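Local coordinates for GCN5-related N-acetyltransferase:Aminotransferase, class-II (Rhodopseudomonas palustris, PDB 2FIW) that transfers the acetyl group of acetyl coenzyme A to an amine as a GCN5-related N-acetyltransferase, at the acetyl coenzyme *a site. Numbering follows the deposited sequence.

The acetyl coenzyme *a site. Residues 3, 5, 28, 32, 45, 86-90, 95-101, 122, 124, 126-127, 130, 133-134. With ACO (acetyl coenzyme *a), chain B.
Acetyl coenzyme A is the acetyl donor of this GNAT-family enzyme. Its pantetheine arm lies between strand 84-90 and the Ser124-Ala127 segment, and its pyrophosphate sits on the loop that leads into helix 99-112. That pyrophosphate-binding loop works mainly through backbone N-H groups. Gly96 N reaches O4A of the beta-phosphate at 2.9 Å, nearly straight at 173°. Gly100 N bonds O5A, and Asp98 N bonds O1A of the alpha-phosphate. The start of the helix probably helps offset the phosphate charge. Alpha-phosphate O2A is gripped twice by Thr101, through its N and through OG1 at 2.7 Å. OG1 sits beside the backbone N (chi1 -63°), so both reach O2A.

Along the strand, pantetheine N4P donates to Leu88 O at 2.8 Å, nearly along the C=O axis, and Val90 N donates to O9P. Amide oxygen O5P accepts from Ser124 OG at 2.8 Å and from Asn126 ND2. Ser124 OG is also 2.9 Å from Asn126 OD1, so its hydrogen is probably shared or alternates.

At the ribose 3'-phosphate, Lys133 NZ forms a salt bridge with O9A at 2.8 Å, and Arg134 NH1 forms one with O8A. Arg134 also holds Thr101 OG1 side-on through NE and NH2 (2.9 Å from NH2); OG1 lies in the guanidinium plane. Phe130 CE1 lies over one guanidinium face, toward its rim. An alanine at Thr101 would keep the backbone bond but would probably loosen O2A and the Arg134 guanidinium. The site anchors the cofactor and places its thioester beside strand 84-90 for acetyl transfer.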
HETATM    1  N   MSE A   3      -8.478 -10.518 -20.279  1.00 56.39           N
HETATM    2  CA  MSE A   3      -8.919  -9.126 -20.388  1.00 55.19           C
HETATM    3  C   MSE A   3      -7.733  -8.177 -20.236  1.00 53.54           C
HETATM    4  O   MSE A   3      -6.820  -8.418 -19.431  1.00 53.58           O
HETATM    5  CB  MSE A   3      -9.977  -8.772 -19.342  1.00 55.72           C
HETATM    6  CG  MSE A   3     -11.300  -9.513 -19.444  1.00 59.33           C
HETATM    7 SE   MSE A   3     -12.417  -8.990 -20.965  0.70 69.06          SE
HETATM    8  CE  MSE A   3     -11.851 -10.322 -22.120  1.00 65.76           C
HETATM    9  N   MSE A   5      -6.596  -4.632 -19.027  1.00 46.08           N
HETATM   10  CA  MSE A   5      -7.009  -3.531 -18.171  1.00 44.61           C
HETATM   11  C   MSE A   5      -6.468  -2.205 -18.703  1.00 43.70           C
HETATM   12  O   MSE A   5      -5.411  -2.142 -19.316  1.00 42.82           O
HETATM   13  CB  MSE A   5      -6.530  -3.730 -16.722  1.00 45.69           C
HETATM   14  CG  MSE A   5      -6.989  -4.994 -15.975  1.00 45.65           C
HETATM   15 SE   MSE A   5      -8.909  -5.184 -15.801  0.60 50.60          SE
HETATM   16  CE  MSE A   5      -9.506  -3.413 -15.393  1.00 50.26           C
ATOM     17  N   SER A  28     -10.125  -0.568   2.714  1.00 34.41           N
ATOM     18  CA  SER A  28      -9.248  -1.621   2.190  1.00 34.92           C
ATOM     19  C   SER A  28      -8.929  -2.672   3.260  1.00 35.31           C
ATOM     20  O   SER A  28      -8.966  -3.872   3.008  1.00 35.16           O
ATOM     21  CB  SER A  28      -7.952  -0.983   1.692  1.00 34.86           C
ATOM     22  OG  SER A  28      -7.125  -1.927   1.041  1.00 36.31           O
ATOM     23  N   LEU A  32     -10.692  -6.284   2.950  1.00 36.89           N
ATOM     24  CA  LEU A  32      -9.811  -7.171   2.167  1.00 36.45           C
ATOM     25  C   LEU A  32      -8.891  -8.095   2.946  1.00 36.36           C
ATOM     26  O   LEU A  32      -8.146  -8.869   2.351  1.00 35.94           O
ATOM     27  CB  LEU A  32      -9.012  -6.384   1.110  1.00 36.12           C
ATOM     28  CG  LEU A  32      -9.820  -5.541   0.118  1.00 36.49           C
ATOM     29  CD1 LEU A  32      -8.950  -4.498  -0.552  1.00 35.30           C
ATOM     30  CD2 LEU A  32     -10.549  -6.423  -0.921  1.00 34.54           C
ATOM     31  N   TRP A  45      -4.948  -2.050  13.097  1.00 35.84           N
ATOM     32  CA  TRP A  45      -4.353  -1.657  11.820  1.00 35.79           C
ATOM     33  C   TRP A  45      -5.038  -0.387  11.269  1.00 36.09           C
ATOM     34  O   TRP A  45      -4.360   0.608  11.046  1.00 36.13           O
ATOM     35  CB  TRP A  45      -4.467  -2.821  10.840  1.00 35.12           C
ATOM     36  CG  TRP A  45      -3.756  -2.682   9.542  1.00 34.47           C
ATOM     37  CD1 TRP A  45      -3.092  -1.572   9.045  1.00 34.33           C
ATOM     38  CD2 TRP A  45      -3.676  -3.680   8.529  1.00 32.78           C
ATOM     39  NE1 TRP A  45      -2.592  -1.842   7.791  1.00 32.13           N
ATOM     40  CE2 TRP A  45      -2.939  -3.128   7.448  1.00 32.96           C
ATOM     41  CE3 TRP A  45      -4.142  -4.998   8.431  1.00 31.55           C
ATOM     42  CZ2 TRP A  45      -2.666  -3.858   6.274  1.00 33.54           C
ATOM     43  CZ3 TRP A  45      -3.871  -5.718   7.265  1.00 32.81           C
ATOM     44  CH2 TRP A  45      -3.145  -5.141   6.202  1.00 33.89           C
ATOM     45  N   ASP A  86       6.174   1.638   1.770  1.00 38.47           N
ATOM     46  CA  ASP A  86       5.584   1.843   3.081  1.00 37.92           C
ATOM     47  C   ASP A  86       4.089   1.517   3.119  1.00 37.79           C
ATOM     48  O   ASP A  86       3.592   1.014   4.121  1.00 37.70           O
ATOM     49  CB  ASP A  86       5.823   3.281   3.540  1.00 37.52           C
ATOM     50  CG  ASP A  86       5.511   3.485   5.015  1.00 37.33           C
ATOM     51  OD1 ASP A  86       6.028   2.715   5.849  1.00 37.22           O
ATOM     52  OD2 ASP A  86       4.752   4.418   5.343  1.00 36.88           O
HETATM   53  N   MSE A  87       3.385   1.803   2.028  1.00 37.69           N
HETATM   54  CA  MSE A  87       1.935   1.684   1.963  1.00 38.89           C
HETATM   55  C   MSE A  87       1.457   1.360   0.561  1.00 36.84           C
HETATM   56  O   MSE A  87       2.006   1.869  -0.425  1.00 36.61           O
HETATM   57  CB  MSE A  87       1.275   2.977   2.443  1.00 38.43           C
HETATM   58  CG  MSE A  87       1.624   3.324   3.876  1.00 40.94           C
HETATM   59 SE   MSE A  87       0.642   4.812   4.553  0.70 47.02          SE
HETATM   60  CE  MSE A  87       1.432   6.123   3.556  1.00 45.79           C
ATOM     61  N   LEU A  88       0.440   0.500   0.497  1.00 35.39           N
ATOM     62  CA  LEU A  88      -0.247   0.110  -0.730  1.00 34.52           C
ATOM     63  C   LEU A  88      -1.668  -0.250  -0.343  1.00 34.04           C
ATOM     64  O   LEU A  88      -1.877  -1.251   0.336  1.00 34.12           O
ATOM     65  CB  LEU A  88       0.407  -1.118  -1.362  1.00 34.10           C
ATOM     66  CG  LEU A  88       0.291  -1.336  -2.882  1.00 34.92           C
ATOM     67  CD1 LEU A  88       0.256  -2.821  -3.238  1.00 33.68           C
ATOM     68  CD2 LEU A  88      -0.821  -0.582  -3.616  1.00 31.04           C
ATOM     69  N   TYR A  89      -2.635   0.564  -0.746  1.00 33.51           N
ATOM     70  CA  TYR A  89      -4.041   0.356  -0.375  1.00 33.05           C
ATOM     71  C   TYR A  89      -4.949   0.728  -1.540  1.00 33.02           C
ATOM     72  O   TYR A  89      -5.008   1.884  -1.959  1.00 33.38           O
ATOM     73  CB  TYR A  89      -4.414   1.143   0.905  1.00 32.59           C
ATOM     74  CG  TYR A  89      -3.604   0.709   2.091  1.00 32.25           C
ATOM     75  CD1 TYR A  89      -4.031  -0.351   2.899  1.00 31.65           C
ATOM     76  CD2 TYR A  89      -2.379   1.321   2.388  1.00 31.36           C
ATOM     77  CE1 TYR A  89      -3.261  -0.792   3.986  1.00 32.86           C
ATOM     78  CE2 TYR A  89      -1.594   0.896   3.471  1.00 30.45           C
ATOM     79  CZ  TYR A  89      -2.045  -0.161   4.271  1.00 33.74           C
ATOM     80  OH  TYR A  89      -1.283  -0.606   5.341  1.00 33.96           O
ATOM     81  N   VAL A  90      -5.627  -0.270  -2.081  1.00 33.24           N
ATOM     82  CA  VAL A  90      -6.629  -0.076  -3.124  1.00 33.72           C
ATOM     83  C   VAL A  90      -8.002  -0.205  -2.488  1.00 34.11           C
ATOM     84  O   VAL A  90      -8.208  -1.081  -1.656  1.00 34.51           O
ATOM     85  CB  VAL A  90      -6.456  -1.126  -4.257  1.00 33.58           C
ATOM     86  CG1 VAL A  90      -7.542  -0.948  -5.376  1.00 33.09           C
ATOM     87  CG2 VAL A  90      -5.030  -1.040  -4.831  1.00 33.04           C
ATOM     88  N   VAL A  95     -10.523  -3.393  -6.602  1.00 36.98           N
ATOM     89  CA  VAL A  95      -9.442  -4.388  -6.615  1.00 36.84           C
ATOM     90  C   VAL A  95      -9.569  -5.267  -7.860  1.00 36.89           C
ATOM     91  O   VAL A  95     -10.629  -5.299  -8.476  1.00 36.86           O
ATOM     92  CB  VAL A  95      -9.405  -5.241  -5.290  1.00 36.82           C
ATOM     93  CG1 VAL A  95      -9.021  -4.373  -4.125  1.00 35.05           C
ATOM     94  CG2 VAL A  95     -10.758  -5.914  -5.017  1.00 36.55           C
ATOM     95  N   GLY A  96      -8.491  -5.947  -8.243  1.00 36.87           N
ATOM     96  CA  GLY A  96      -8.482  -6.767  -9.461  1.00 37.67           C
ATOM     97  C   GLY A  96      -8.543  -5.995 -10.786  1.00 38.56           C
ATOM     98  O   GLY A  96      -8.998  -6.523 -11.806  1.00 39.35           O
ATOM     99  N   ARG A  97      -8.070  -4.752 -10.787  1.00 38.21           N
ATOM    100  CA  ARG A  97      -8.215  -3.870 -11.934  1.00 37.90           C
ATOM    101  C   ARG A  97      -6.851  -3.315 -12.336  1.00 37.68           C
ATOM    102  O   ARG A  97      -6.766  -2.327 -13.060  1.00 38.12           O
ATOM    103  CB  ARG A  97      -9.193  -2.739 -11.585  1.00 37.76           C
ATOM    104  CG  ARG A  97     -10.641  -3.143 -11.736  1.00 39.69           C
ATOM    105  CD  ARG A  97     -11.590  -2.368 -10.843  1.00 40.56           C
ATOM    106  NE  ARG A  97     -12.404  -1.419 -11.580  1.00 44.35           N
ATOM    107  CZ  ARG A  97     -13.675  -1.102 -11.302  1.00 45.32           C
ATOM    108  NH1 ARG A  97     -14.337  -1.675 -10.293  1.00 42.62           N
ATOM    109  NH2 ARG A  97     -14.297  -0.196 -12.058  1.00 45.53           N
ATOM    110  N   ASP A  98      -5.791  -3.967 -11.855  0.60 37.37           N
ATOM    111  CA  ASP A  98      -4.400  -3.512 -12.000  0.60 36.62           C
ATOM    112  C   ASP A  98      -4.065  -2.116 -11.425  0.60 36.26           C
ATOM    113  O   ASP A  98      -3.097  -1.483 -11.840  0.60 36.44           O
ATOM    114  CB  ASP A  98      -3.905  -3.685 -13.445  0.60 36.64           C
ATOM    115  CG  ASP A  98      -3.628  -5.148 -13.800  0.60 36.85           C
ATOM    116  OD1 ASP A  98      -3.741  -5.497 -15.000  0.60 36.58           O
ATOM    117  OD2 ASP A  98      -3.316  -5.955 -12.888  0.60 36.27           O
ATOM    118  N   VAL A  99      -4.862  -1.647 -10.467  1.00 35.82           N
ATOM    119  CA  VAL A  99      -4.552  -0.409  -9.731  1.00 35.12           C
ATOM    120  C   VAL A  99      -3.281  -0.611  -8.866  1.00 35.23           C
ATOM    121  O   VAL A  99      -2.330   0.166  -8.959  1.00 35.44           O
ATOM    122  CB  VAL A  99      -5.733   0.078  -8.829  1.00 34.95           C
ATOM    123  CG1 VAL A  99      -5.313   1.272  -7.966  1.00 33.81           C
ATOM    124  CG2 VAL A  99      -6.956   0.451  -9.657  1.00 35.18           C
ATOM    125  N   GLY A 100      -3.254  -1.672  -8.058  1.00 34.83           N
ATOM    126  CA  GLY A 100      -2.074  -2.008  -7.254  1.00 34.28           C
ATOM    127  C   GLY A 100      -0.789  -2.083  -8.063  1.00 34.47           C
ATOM    128  O   GLY A 100       0.236  -1.492  -7.681  1.00 34.27           O
ATOM    129  N   THR A 101      -0.843  -2.817  -9.176  1.00 33.52           N
ATOM    130  CA  THR A 101       0.302  -2.978 -10.090  1.00 33.32           C
ATOM    131  C   THR A 101       0.815  -1.655 -10.673  1.00 33.04           C
ATOM    132  O   THR A 101       2.008  -1.393 -10.677  1.00 33.69           O
ATOM    133  CB  THR A 101      -0.048  -3.974 -11.243  1.00 33.25           C
ATOM    134  OG1 THR A 101      -0.318  -5.260 -10.679  1.00 32.22           O
ATOM    135  CG2 THR A 101       1.073  -4.093 -12.267  1.00 31.72           C
ATOM    136  N   ASP A 122       7.334  -4.632   3.884  1.00 38.44           N
ATOM    137  CA  ASP A 122       6.834  -5.526   4.923  1.00 37.58           C
ATOM    138  C   ASP A 122       5.381  -5.850   4.573  1.00 37.26           C
ATOM    139  O   ASP A 122       4.457  -5.136   4.981  1.00 36.61           O
ATOM    140  CB  ASP A 122       6.915  -4.856   6.301  1.00 37.82           C
ATOM    141  CG  ASP A 122       8.342  -4.742   6.823  1.00 38.26           C
ATOM    142  OD1 ASP A 122       9.198  -5.571   6.452  1.00 37.45           O
ATOM    143  OD2 ASP A 122       8.609  -3.816   7.622  1.00 39.57           O
ATOM    144  N   SER A 124       1.728  -7.411   4.218  1.00 36.98           N
ATOM    145  CA  SER A 124       0.656  -8.089   4.941  1.00 37.31           C
ATOM    146  C   SER A 124       0.371  -9.452   4.301  1.00 37.59           C
ATOM    147  O   SER A 124       0.655  -9.656   3.125  1.00 37.62           O
ATOM    148  CB  SER A 124      -0.602  -7.231   4.947  1.00 37.57           C
ATOM    149  OG  SER A 124      -1.113  -7.062   3.632  1.00 37.62           O
ATOM    150  N   ASN A 126      -2.176 -11.016   3.296  1.00 37.71           N
ATOM    151  CA  ASN A 126      -3.110 -11.004   2.170  1.00 37.93           C
ATOM    152  C   ASN A 126      -2.510 -10.428   0.876  1.00 38.44           C
ATOM    153  O   ASN A 126      -2.968 -10.768  -0.225  1.00 38.28           O
ATOM    154  CB  ASN A 126      -4.369 -10.234   2.551  1.00 37.42           C
ATOM    155  CG  ASN A 126      -4.057  -8.878   3.144  1.00 37.94           C
ATOM    156  OD1 ASN A 126      -3.340  -8.774   4.146  1.00 36.97           O
ATOM    157  ND2 ASN A 126      -4.587  -7.828   2.528  1.00 37.32           N
ATOM    158  N   ALA A 127      -1.491  -9.571   1.016  1.00 37.96           N
ATOM    159  CA  ALA A 127      -0.797  -8.973  -0.112  1.00 38.17           C
ATOM    160  C   ALA A 127       0.493  -9.726  -0.419  1.00 38.87           C
ATOM    161  O   ALA A 127       1.181  -9.432  -1.387  1.00 39.58           O
ATOM    162  CB  ALA A 127      -0.503  -7.521   0.164  1.00 37.66           C
ATOM    163  N   PHE A 130       0.425 -11.244  -4.085  1.00 39.77           N
ATOM    164  CA  PHE A 130       0.547 -10.072  -4.939  1.00 38.54           C
ATOM    165  C   PHE A 130       1.982  -9.659  -5.152  1.00 38.28           C
ATOM    166  O   PHE A 130       2.402  -9.517  -6.299  1.00 38.23           O
ATOM    167  CB  PHE A 130      -0.224  -8.868  -4.379  1.00 38.78           C
ATOM    168  CG  PHE A 130       0.061  -7.567  -5.124  1.00 38.27           C
ATOM    169  CD1 PHE A 130      -0.707  -7.198  -6.241  1.00 39.20           C
ATOM    170  CD2 PHE A 130       1.095  -6.738  -4.734  1.00 37.92           C
ATOM    171  CE1 PHE A 130      -0.445  -6.030  -6.943  1.00 37.11           C
ATOM    172  CE2 PHE A 130       1.372  -5.562  -5.432  1.00 38.99           C
ATOM    173  CZ  PHE A 130       0.592  -5.211  -6.541  1.00 38.99           C
ATOM    174  N   LYS A 133       4.357 -12.321  -7.019  1.00 42.08           N
ATOM    175  CA  LYS A 133       4.155 -12.351  -8.476  1.00 43.72           C
ATOM    176  C   LYS A 133       4.872 -11.205  -9.223  1.00 44.46           C
ATOM    177  O   LYS A 133       4.897 -11.188 -10.463  1.00 44.94           O
ATOM    178  CB  LYS A 133       2.658 -12.296  -8.841  1.00 43.75           C
ATOM    179  CG  LYS A 133       1.735 -13.325  -8.193  1.00 46.05           C
ATOM    180  CD  LYS A 133       1.803 -14.677  -8.880  1.00 49.92           C
ATOM    181  CE  LYS A 133       0.418 -15.282  -9.083  1.00 52.66           C
ATOM    182  NZ  LYS A 133      -0.340 -15.568  -7.824  1.00 54.18           N
ATOM    183  N   ARG A 134       5.405 -10.232  -8.481  1.00 44.96           N
ATOM    184  CA  ARG A 134       6.071  -9.073  -9.076  1.00 45.06           C
ATOM    185  C   ARG A 134       7.528  -9.108  -8.659  1.00 45.30           C
ATOM    186  O   ARG A 134       8.190  -8.078  -8.578  1.00 45.44           O
ATOM    187  CB  ARG A 134       5.432  -7.751  -8.629  1.00 45.23           C
ATOM    188  CG  ARG A 134       3.905  -7.733  -8.493  1.00 46.42           C
ATOM    189  CD  ARG A 134       3.231  -7.871  -9.847  1.00 48.46           C
ATOM    190  NE  ARG A 134       1.800  -7.549  -9.874  1.00 49.85           N
ATOM    191  CZ  ARG A 134       0.833  -8.310  -9.353  1.00 51.31           C
ATOM    192  NH1 ARG A 134       1.119  -9.418  -8.685  1.00 49.41           N
ATOM    193  NH2 ARG A 134      -0.437  -7.945  -9.469  1.00 53.09           N
TER
HETATM  194  N1A ACO B 200      -8.809 -10.530 -14.373  1.00 75.65           N
HETATM  195  C2A ACO B 200      -8.262 -11.370 -13.471  1.00 75.21           C
HETATM  196  N3A ACO B 200      -7.303 -10.958 -12.620  1.00 75.42           N
HETATM  197  C4A ACO B 200      -6.837  -9.670 -12.621  1.00 75.58           C
HETATM  198  C5A ACO B 200      -7.352  -8.746 -13.516  1.00 75.66           C
HETATM  199  C6A ACO B 200      -8.412  -9.230 -14.451  1.00 75.66           C
HETATM  200  N6A ACO B 200      -8.971  -8.397 -15.364  1.00 75.39           N
HETATM  201  N7A ACO B 200      -6.718  -7.571 -13.301  1.00 74.97           N
HETATM  202  C8A ACO B 200      -5.835  -7.763 -12.291  1.00 75.13           C
HETATM  203  N9A ACO B 200      -5.907  -9.040 -11.890  1.00 74.85           N
HETATM  204  C1B ACO B 200      -5.146  -9.723 -10.809  1.00 73.98           C
HETATM  205  C2B ACO B 200      -3.637  -9.684 -10.956  1.00 72.43           C
HETATM  206  O2B ACO B 200      -3.179 -10.719 -11.829  1.00 72.08           O
HETATM  207  C3B ACO B 200      -3.187  -9.913  -9.523  1.00 71.99           C
HETATM  208  O3B ACO B 200      -2.924 -11.295  -9.271  1.00 74.48           O
HETATM  209  P3B ACO B 200      -1.909 -11.785  -8.106  1.00 78.25           P
HETATM  210  O7A ACO B 200      -2.630 -11.612  -6.773  1.00 77.57           O
HETATM  211  O8A ACO B 200      -0.713 -10.870  -8.236  1.00 78.43           O
HETATM  212  O9A ACO B 200      -1.648 -13.225  -8.490  1.00 77.56           O
HETATM  213  C4B ACO B 200      -4.348  -9.431  -8.644  1.00 68.95           C
HETATM  214  O4B ACO B 200      -5.452  -9.183  -9.516  1.00 71.09           O
HETATM  215  C5B ACO B 200      -4.024  -8.144  -7.884  1.00 63.02           C
HETATM  216  O5B ACO B 200      -3.441  -7.216  -8.811  1.00 54.79           O
HETATM  217  P1A ACO B 200      -3.899  -5.679  -8.923  1.00 48.53           P
HETATM  218  O1A ACO B 200      -5.300  -5.606  -9.496  1.00 49.51           O
HETATM  219  O2A ACO B 200      -2.745  -4.985  -9.610  1.00 48.16           O
HETATM  220  O3A ACO B 200      -3.898  -5.255  -7.363  1.00 45.60           O
HETATM  221  P2A ACO B 200      -5.141  -4.601  -6.613  1.00 41.65           P
HETATM  222  O4A ACO B 200      -6.193  -5.664  -6.449  1.00 44.71           O
HETATM  223  O5A ACO B 200      -5.476  -3.320  -7.321  1.00 42.12           O
HETATM  224  O6A ACO B 200      -4.535  -4.225  -5.159  1.00 43.66           O
HETATM  225  CBP ACO B 200      -3.670  -4.802  -2.897  1.00 45.02           C
HETATM  226  CCP ACO B 200      -3.621  -5.044  -4.416  1.00 43.57           C
HETATM  227  CDP ACO B 200      -2.778  -5.844  -2.234  1.00 43.26           C
HETATM  228  CEP ACO B 200      -3.171  -3.401  -2.580  1.00 45.09           C
HETATM  229  CAP ACO B 200      -5.118  -4.902  -2.359  1.00 44.88           C
HETATM  230  OAP ACO B 200      -5.617  -6.249  -2.422  1.00 45.36           O
HETATM  231  C9P ACO B 200      -5.408  -4.301  -0.987  1.00 44.20           C
HETATM  232  O9P ACO B 200      -5.752  -3.022  -0.876  1.00 43.50           O
HETATM  233  N8P ACO B 200      -5.351  -5.033   0.048  1.00 43.74           N
HETATM  234  C7P ACO B 200      -5.634  -4.706   1.452  1.00 45.27           C
HETATM  235  C6P ACO B 200      -4.606  -3.777   2.100  1.00 44.80           C
HETATM  236  C5P ACO B 200      -3.264  -4.444   2.072  1.00 46.14           C
HETATM  237  O5P ACO B 200      -3.141  -5.628   2.358  1.00 47.39           O
HETATM  238  N4P ACO B 200      -2.246  -3.680   1.707  1.00 46.34           N
HETATM  239  C3P ACO B 200      -0.870  -4.116   1.580  1.00 48.95           C
HETATM  240  C2P ACO B 200      -0.231  -4.009   2.955  1.00 51.29           C
HETATM  241  S1P ACO B 200       1.490  -4.042   2.624  1.00 52.22           S
HETATM  242  C   ACO B 200       1.985  -2.461   2.805  1.00 52.42           C
HETATM  243  O   ACO B 200       1.182  -1.541   2.691  1.00 51.94           O
HETATM  244  CH3 ACO B 200       3.259  -2.228   3.083  1.00 52.75           C
HETATM  245  O   HOH W   1      -7.433  -2.820  -8.936  1.00 34.37           O